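Local coordinates for putative major capsid protein (Cafeteriavirus-dependent mavirus, PDB 6G44) that probably builds the capsid shell of the virophage as a double jelly-roll major capsid protein that assembles into trimers, at residues Ala327-Pro332 / Asn445-Met450; Ile361-Asp366 / Ser431-Lys436; Ile35-Ser40 / Leu269-Val274. All coordinates share one frame; numbering follows the deposited sequence. Where two conformers were deposited one is given.

Contact 3 comes first along the chain, in the N-terminal part, and closes before the other two begin. Both segments of contact 2 lie between those of contact 1. Contacts 1 and 2 have centres about 12 Å apart and meet at neighbouring strands 448-457 and 355-363 of one four-stranded antiparallel sheet. Contact 3 joins loop 35-40 to strand 258-273 of a separate antiparallel sheet, about 42 and 47 Å between centres from contacts 1 and 2. This split fits a double jelly-roll. Contacts 2 and 3 both reach other subunits: S40 OG and L433 O from different copies form a weak hydrogen bond, so the two sites belong to the trimer interface.

Contact 1 (Ala327-Pro332 / Asn445-Met450); sequences AMNNVP and NKSINM
Strand ends 327-328 and 448-450 run antiparallel, and M328 and I448 form a hydrogen-bonded pair. M328 N donates to I448 O at 2.9 Å, almost straight (171°) and nearly along the C=O axis. I448 N returns a bond to M328 O in the carbonyl plane. A327 and N449 follow as a non-hydrogen-bonded pair. Past M328, toward N330, the chains are joined by weaker contacts. S447 CA points a hydrogen at M328 O (3.2 Å), and N330 CA does the same to K446 O. The M328 and I448 side chains lie on one face of the sheet and cross obliquely. M328 is bent at chi3 (-87°), and its CE ends 3.6 Å from M450 CB and 3.9 Å from I448 CD1. I448 holds CG1 in the crowded position between N and the carbonyl carbon, chi1 59°. This leaves CG2 anti to the carbonyl carbon, where it meets V331 CG2 at 4.2 Å, the two side chains crossing at about a right angle. This is the edge of a four-stranded jelly-roll sheet, where strand 319-328 is outermost within the chain and 448-457 is its neighbour. F335 of strand 334-341 packs on M328 and M450. Beyond the strands, a water is hydrogen-bonded to N329 O (2.8 Å), to N445 O and to S447 OG. N330 OD1 is hydrogen-bonded to R476 NE, while N330 O is buried with no partner.

Contact 2 (Ile361-Asp366 / Ser431-Lys436); sequences IKVDSD and SDLGLK
A type II' beta turn from V363 to D366 links strands 355-363 and 366-369 of a jelly-roll sheet as a hairpin, and loop 431-436 lies against one side of it. V363 and D366 exchange two backbone hydrogen bonds across the turn. L435 shows how the loop packs. Its CB carries CG anti to the carbonyl carbon (chi1 -63°), and chi2 (170°) turns CD1 and CD2 toward the hairpin. CD1 meets V363 CG1 at 4.2 Å. CD2 lies 4.1 Å from V363 CB and 3.5 Å from D366 OD2, so it rests between V363 CB and the D366 carboxylate. The L435 and V363 side chains cross at about a right angle. L433 has the same first torsion and lies on I361 and V363 of the strand. Its CD1 meets V363 CG2 at 3.8 Å, and its CD2 touches I361 CG1. F428 and F370 pack beside L433 and I361. D366 has CG anti to its backbone N (chi1 -159°), which brings OD2 within 2.5 Å of a water hydrogen-bonded to it; the same water accepts a weak bond from K436 N at 3.4 Å.

Contact 3 (Ile35-Ser40 / Leu269-Val274); sequences IGIPYS and LVQNWV
W273 has chi1 of 72°, with CG in the crowded position between its backbone N and carbonyl carbon, which turns the indole to loop 35-40. In I37, chi1 of -62° sets CG1 beside the backbone N and leaves CG2 anti to it, so CG2 points at the W273 face. I37 and P38 sit side by side over the same indole face. I37 CG2 stands 3.5 Å from the centroid of the W273 six-membered ring, nearly on its normal. P38 CD stands 3.7 Å from the centroid of the five-membered ring. Both are CH-pi contacts. P38 CG adds a touch on W273 CB. The indole NE1 is hydrogen-bonded to Y21 OH of the second subunit. Q271 extends alongside. Its CG is anti to the carbonyl carbon, and its extended chain brings NE2 to P38 O at 3.1 Å. That hydrogen bond is bent (141°), and the donor stands above the carbonyl plane. The same NE2 lies over one face of the Y39 ring, toward its rim, 3.6 Å from Y39 CE1. I37 CG2 also packs on Q271 NE2. A water joins the backbones, hydrogen-bonded to P38 O, S40 O (2.7 Å) and N272 N. Y39 rests on F370 of the third subunit. The loop thus lies between strand 258-273 and two neighbouring copies, as part of the subunit interface of a trimeric double jelly-roll capsid protein.

Contact 1 (Ala327-Pro332 / Asn445-Met450)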
# COMPACT_ATOMS: atom_id res chain seq x y z
N ALA C 327 11.43 39.15 -6.85
CA ALA C 327 12.81 39.36 -6.42
C ALA C 327 13.08 38.50 -5.20
O ALA C 327 12.35 38.59 -4.22
CB ALA C 327 13.00 40.85 -6.07
N MET C 328 14.10 37.65 -5.28
CA MET C 328 14.49 36.80 -4.16
C MET C 328 15.94 37.06 -3.81
O MET C 328 16.77 37.18 -4.70
CB MET C 328 14.28 35.34 -4.52
CG MET C 328 12.79 35.01 -4.57
SD MET C 328 12.42 33.36 -5.22
CE MET C 328 12.35 33.70 -6.95
N ASN C 329 16.26 37.10 -2.52
CA ASN C 329 17.65 37.36 -2.09
C ASN C 329 18.55 36.11 -2.02
O ASN C 329 19.75 36.20 -1.77
CB ASN C 329 17.66 38.05 -0.72
CG ASN C 329 16.98 39.41 -0.75
OD1 ASN C 329 17.15 40.17 -1.69
ND2 ASN C 329 16.23 39.72 0.30
N ASN C 330 17.95 34.93 -2.25
CA ASN C 330 18.64 33.65 -2.17
C ASN C 330 17.78 32.65 -2.96
O ASN C 330 16.65 33.00 -3.33
CB ASN C 330 18.83 33.25 -0.70
CG ASN C 330 17.52 33.20 0.05
OD1 ASN C 330 16.72 32.29 -0.16
ND2 ASN C 330 17.29 34.19 0.93
N VAL C 331 18.30 31.46 -3.18
CA VAL C 331 17.67 30.48 -4.08
C VAL C 331 16.95 29.40 -3.25
O VAL C 331 17.60 28.64 -2.55
CB VAL C 331 18.73 29.84 -5.00
CG1 VAL C 331 18.07 28.85 -5.96
CG2 VAL C 331 19.49 30.91 -5.78
N PRO C 332 15.59 29.38 -3.29
CA PRO C 332 14.88 28.31 -2.56
C PRO C 332 15.12 26.91 -3.08
O PRO C 332 15.51 26.71 -4.23
CB PRO C 332 13.41 28.67 -2.75
CG PRO C 332 13.40 30.14 -3.03
CD PRO C 332 14.64 30.37 -3.83
N ASN C 445 23.28 31.86 -1.54
CA ASN C 445 22.98 33.25 -1.18
C ASN C 445 23.14 34.19 -2.38
O ASN C 445 23.81 35.22 -2.31
CB ASN C 445 23.86 33.71 -0.01
CG ASN C 445 23.39 35.03 0.56
OD1 ASN C 445 22.25 35.43 0.38
ND2 ASN C 445 24.30 35.72 1.25
N LYS C 446 22.51 33.84 -3.48
CA LYS C 446 22.61 34.59 -4.72
C LYS C 446 21.22 35.15 -4.98
O LYS C 446 20.23 34.40 -4.94
CB LYS C 446 23.00 33.66 -5.87
CG LYS C 446 23.04 34.37 -7.21
CD LYS C 446 23.34 33.45 -8.38
CE LYS C 446 23.01 34.15 -9.68
NZ LYS C 446 23.82 35.40 -9.87
N SER C 447 21.14 36.45 -5.27
CA SER C 447 19.87 37.09 -5.59
C SER C 447 19.42 36.67 -6.99
O SER C 447 20.25 36.61 -7.92
CB SER C 447 19.98 38.62 -5.49
OG SER C 447 20.33 39.02 -4.18
N ILE C 448 18.14 36.38 -7.14
CA ILE C 448 17.55 36.03 -8.43
C ILE C 448 16.23 36.75 -8.63
O ILE C 448 15.59 37.19 -7.67
CB ILE C 448 17.33 34.50 -8.60
CG1 ILE C 448 16.41 33.93 -7.50
CG2 ILE C 448 18.68 33.80 -8.65
CD1 ILE C 448 15.99 32.49 -7.75
N ASN C 449 15.84 36.87 -9.89
CA ASN C 449 14.50 37.35 -10.24
C ASN C 449 13.80 36.27 -11.04
O ASN C 449 14.40 35.71 -11.94
CB ASN C 449 14.58 38.64 -11.05
CG ASN C 449 15.27 39.76 -10.29
OD1 ASN C 449 14.90 40.09 -9.17
ND2 ASN C 449 16.29 40.35 -10.91
N MET C 450 12.56 35.95 -10.67
CA MET C 450 11.77 34.93 -11.35
C MET C 450 10.43 35.50 -11.81
O MET C 450 9.80 36.27 -11.12
CB MET C 450 11.53 33.74 -10.41
CG MET C 450 10.72 32.60 -11.03
SD MET C 450 10.33 31.23 -9.89
CE MET C 450 11.84 30.35 -10.01
O HOH W 1 21.95 37.91 -1.99

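Contact 2 (Ile361-Asp366 / Ser431-Lys436)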
# COMPACT_ATOMS: atom_id res chain seq x y z
N ILE C 361 8.90 29.56 -17.30
CA ILE C 361 9.64 30.15 -16.19
C ILE C 361 10.78 31.03 -16.75
O ILE C 361 11.48 30.62 -17.65
CB ILE C 361 10.28 29.08 -15.28
CG1 ILE C 361 9.31 27.95 -14.90
CG2 ILE C 361 10.86 29.76 -14.03
CD1 ILE C 361 8.13 28.38 -14.08
N LYS C 362 10.92 32.23 -16.20
CA LYS C 362 12.09 33.10 -16.44
C LYS C 362 12.86 33.18 -15.14
O LYS C 362 12.26 33.43 -14.11
CB LYS C 362 11.63 34.48 -16.86
CG LYS C 362 12.71 35.56 -16.85
CD LYS C 362 12.14 36.87 -17.39
CE LYS C 362 13.19 37.97 -17.46
NZ LYS C 362 13.78 38.28 -16.12
N VAL C 363 14.18 32.94 -15.18
CA VAL C 363 15.04 33.21 -14.03
C VAL C 363 16.17 34.09 -14.54
O VAL C 363 16.93 33.65 -15.40
CB VAL C 363 15.62 31.94 -13.37
CG1 VAL C 363 16.57 32.30 -12.23
CG2 VAL C 363 14.50 31.03 -12.86
N ASP C 364 16.27 35.30 -14.00
CA ASP C 364 17.27 36.29 -14.46
C ASP C 364 17.12 36.46 -15.99
O ASP C 364 16.00 36.68 -16.44
CB ASP C 364 18.67 35.87 -13.97
CG ASP C 364 18.76 35.79 -12.45
OD1 ASP C 364 17.93 36.41 -11.76
OD2 ASP C 364 19.70 35.12 -11.94
N SER C 365 18.19 36.31 -16.79
CA SER C 365 18.12 36.50 -18.24
C SER C 365 17.61 35.27 -19.00
O SER C 365 17.47 35.32 -20.21
CB SER C 365 19.51 36.85 -18.80
OG SER C 365 20.01 38.03 -18.20
N ASP C 366 17.35 34.17 -18.29
CA ASP C 366 16.99 32.90 -18.90
C ASP C 366 15.46 32.79 -18.97
O ASP C 366 14.81 32.69 -17.93
CB ASP C 366 17.57 31.78 -18.04
CG ASP C 366 17.73 30.49 -18.77
OD1 ASP C 366 16.96 30.19 -19.72
OD2 ASP C 366 18.64 29.73 -18.38
N SER C 431 17.06 22.96 -9.75
CA SER C 431 17.77 21.96 -10.56
C SER C 431 16.93 21.42 -11.71
O SER C 431 17.49 21.00 -12.73
CB SER C 431 18.33 20.85 -9.68
OG SER C 431 17.34 20.22 -8.87
N ASP C 432 15.61 21.46 -11.61
CA ASP C 432 14.76 21.04 -12.73
C ASP C 432 14.83 21.96 -13.93
O ASP C 432 14.44 21.58 -15.03
CB ASP C 432 13.30 20.89 -12.30
CG ASP C 432 13.10 19.80 -11.28
OD1 ASP C 432 13.79 18.75 -11.37
OD2 ASP C 432 12.27 20.00 -10.36
N LEU C 433 15.29 23.19 -13.73
CA LEU C 433 15.28 24.23 -14.78
C LEU C 433 16.43 24.13 -15.77
O LEU C 433 16.36 24.76 -16.82
CB LEU C 433 15.33 25.62 -14.12
CG LEU C 433 14.15 25.98 -13.20
CD1 LEU C 433 14.48 27.24 -12.41
CD2 LEU C 433 12.86 26.19 -13.97
N GLY C 434 17.48 23.36 -15.46
CA GLY C 434 18.61 23.20 -16.36
C GLY C 434 19.26 24.52 -16.72
O GLY C 434 19.65 24.73 -17.87
N LEU C 435 19.43 25.39 -15.73
CA LEU C 435 19.90 26.75 -15.99
C LEU C 435 21.34 26.73 -16.44
O LEU C 435 22.17 25.98 -15.91
CB LEU C 435 19.77 27.64 -14.75
CG LEU C 435 18.35 27.89 -14.21
CD1 LEU C 435 18.40 28.58 -12.86
CD2 LEU C 435 17.53 28.73 -15.16
N LYS C 436 21.65 27.59 -17.41
CA LYS C 436 23.04 27.73 -17.80
C LYS C 436 23.87 28.36 -16.67
O LYS C 436 25.06 28.06 -16.55
CB LYS C 436 23.20 28.46 -19.14
CG LYS C 436 22.69 29.89 -19.22
CD LYS C 436 23.05 30.53 -20.58
CE LYS C 436 24.54 30.80 -20.71
NZ LYS C 436 24.87 31.68 -21.86
O HOH W 2 19.09 27.64 -19.61

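Contact 3 (Ile35-Ser40 / Leu269-Val274)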
# COMPACT_ATOMS: atom_id res chain seq x y z
N ILE C 35 14.51 2.02 25.89
CA ILE C 35 14.01 3.26 26.47
C ILE C 35 13.13 3.88 25.40
O ILE C 35 13.28 3.59 24.22
CB ILE C 35 15.14 4.23 26.91
CG1 ILE C 35 16.07 4.59 25.75
CG2 ILE C 35 15.93 3.62 28.05
CD1 ILE C 35 17.02 5.73 26.04
N GLY C 36 12.17 4.72 25.81
CA GLY C 36 11.22 5.29 24.86
C GLY C 36 10.55 6.50 25.42
O GLY C 36 10.69 6.81 26.60
N ILE C 37 9.81 7.20 24.57
CA ILE C 37 9.09 8.40 24.99
C ILE C 37 7.81 7.95 25.66
O ILE C 37 7.02 7.24 25.05
CB ILE C 37 8.82 9.30 23.79
CG1 ILE C 37 10.16 9.75 23.19
CG2 ILE C 37 7.95 10.49 24.22
CD1 ILE C 37 10.05 10.71 22.01
N PRO C 38 7.60 8.31 26.93
CA PRO C 38 6.44 7.79 27.63
C PRO C 38 5.10 8.44 27.30
O PRO C 38 5.04 9.54 26.70
CB PRO C 38 6.77 8.03 29.11
CG PRO C 38 7.89 8.98 29.14
CD PRO C 38 8.47 9.13 27.80
N TYR C 39 4.04 7.77 27.72
CA TYR C 39 2.68 8.23 27.62
C TYR C 39 2.08 8.62 28.97
O TYR C 39 0.92 9.00 29.04
CB TYR C 39 1.82 7.16 26.94
CG TYR C 39 1.84 7.23 25.43
CD1 TYR C 39 2.94 6.82 24.67
CD2 TYR C 39 0.73 7.72 24.76
CE1 TYR C 39 2.90 6.91 23.27
CE2 TYR C 39 0.69 7.80 23.40
CZ TYR C 39 1.77 7.43 22.67
OH TYR C 39 1.58 7.58 21.30
N SER C 40 2.89 8.55 30.02
CA SER C 40 2.58 9.13 31.32
C SER C 40 2.84 10.65 31.25
O SER C 40 3.60 11.14 30.42
CB SER C 40 3.49 8.46 32.36
OG SER C 40 4.83 8.61 32.01
N LEU C 269 -2.68 18.95 23.01
CA LEU C 269 -2.26 17.71 23.61
C LEU C 269 -0.82 17.44 23.23
O LEU C 269 -0.50 17.44 22.02
CB LEU C 269 -3.12 16.55 23.15
CG LEU C 269 -4.49 16.36 23.81
CD1 LEU C 269 -5.39 17.60 23.79
CD2 LEU C 269 -5.25 15.20 23.21
N VAL C 270 0.05 17.23 24.20
CA VAL C 270 1.44 16.95 23.91
C VAL C 270 2.09 16.17 25.04
O VAL C 270 1.80 16.40 26.22
CB VAL C 270 2.24 18.26 23.62
CG1 VAL C 270 2.36 19.15 24.88
CG2 VAL C 270 3.57 18.01 22.95
N GLN C 271 2.99 15.25 24.69
CA GLN C 271 3.77 14.55 25.68
C GLN C 271 4.75 15.48 26.39
O GLN C 271 5.25 16.44 25.84
CB GLN C 271 4.51 13.39 25.01
CG GLN C 271 3.60 12.23 24.58
CD GLN C 271 4.21 11.40 23.48
OE1 GLN C 271 4.47 11.92 22.40
NE2 GLN C 271 4.45 10.09 23.75
N ASN C 272 5.02 15.16 27.65
CA ASN C 272 5.98 15.89 28.46
C ASN C 272 6.62 14.91 29.43
O ASN C 272 5.91 14.14 30.05
CB ASN C 272 5.31 17.04 29.22
CG ASN C 272 6.31 17.83 30.05
OD1 ASN C 272 6.41 17.62 31.27
ND2 ASN C 272 7.08 18.67 29.43
N TRP C 273 7.95 14.93 29.53
CA TRP C 273 8.63 13.92 30.34
C TRP C 273 10.03 14.34 30.68
O TRP C 273 10.60 15.24 30.07
CB TRP C 273 8.61 12.54 29.62
CG TRP C 273 9.50 12.45 28.43
CD1 TRP C 273 10.72 11.86 28.39
CD2 TRP C 273 9.26 12.97 27.11
NE1 TRP C 273 11.26 11.97 27.12
CE2 TRP C 273 10.39 12.66 26.32
CE3 TRP C 273 8.19 13.66 26.50
CZ2 TRP C 273 10.49 13.02 24.97
CZ3 TRP C 273 8.30 14.01 25.15
CH2 TRP C 273 9.44 13.71 24.42
N VAL C 274 10.60 13.65 31.68
CA VAL C 274 11.96 13.86 32.10
C VAL C 274 12.85 12.94 31.29
O VAL C 274 12.56 11.74 31.14
CB VAL C 274 12.08 13.56 33.61
CG1 VAL C 274 13.53 13.62 34.06
CG2 VAL C 274 11.22 14.52 34.42
O HOH W 3 4.07 12.11 27.92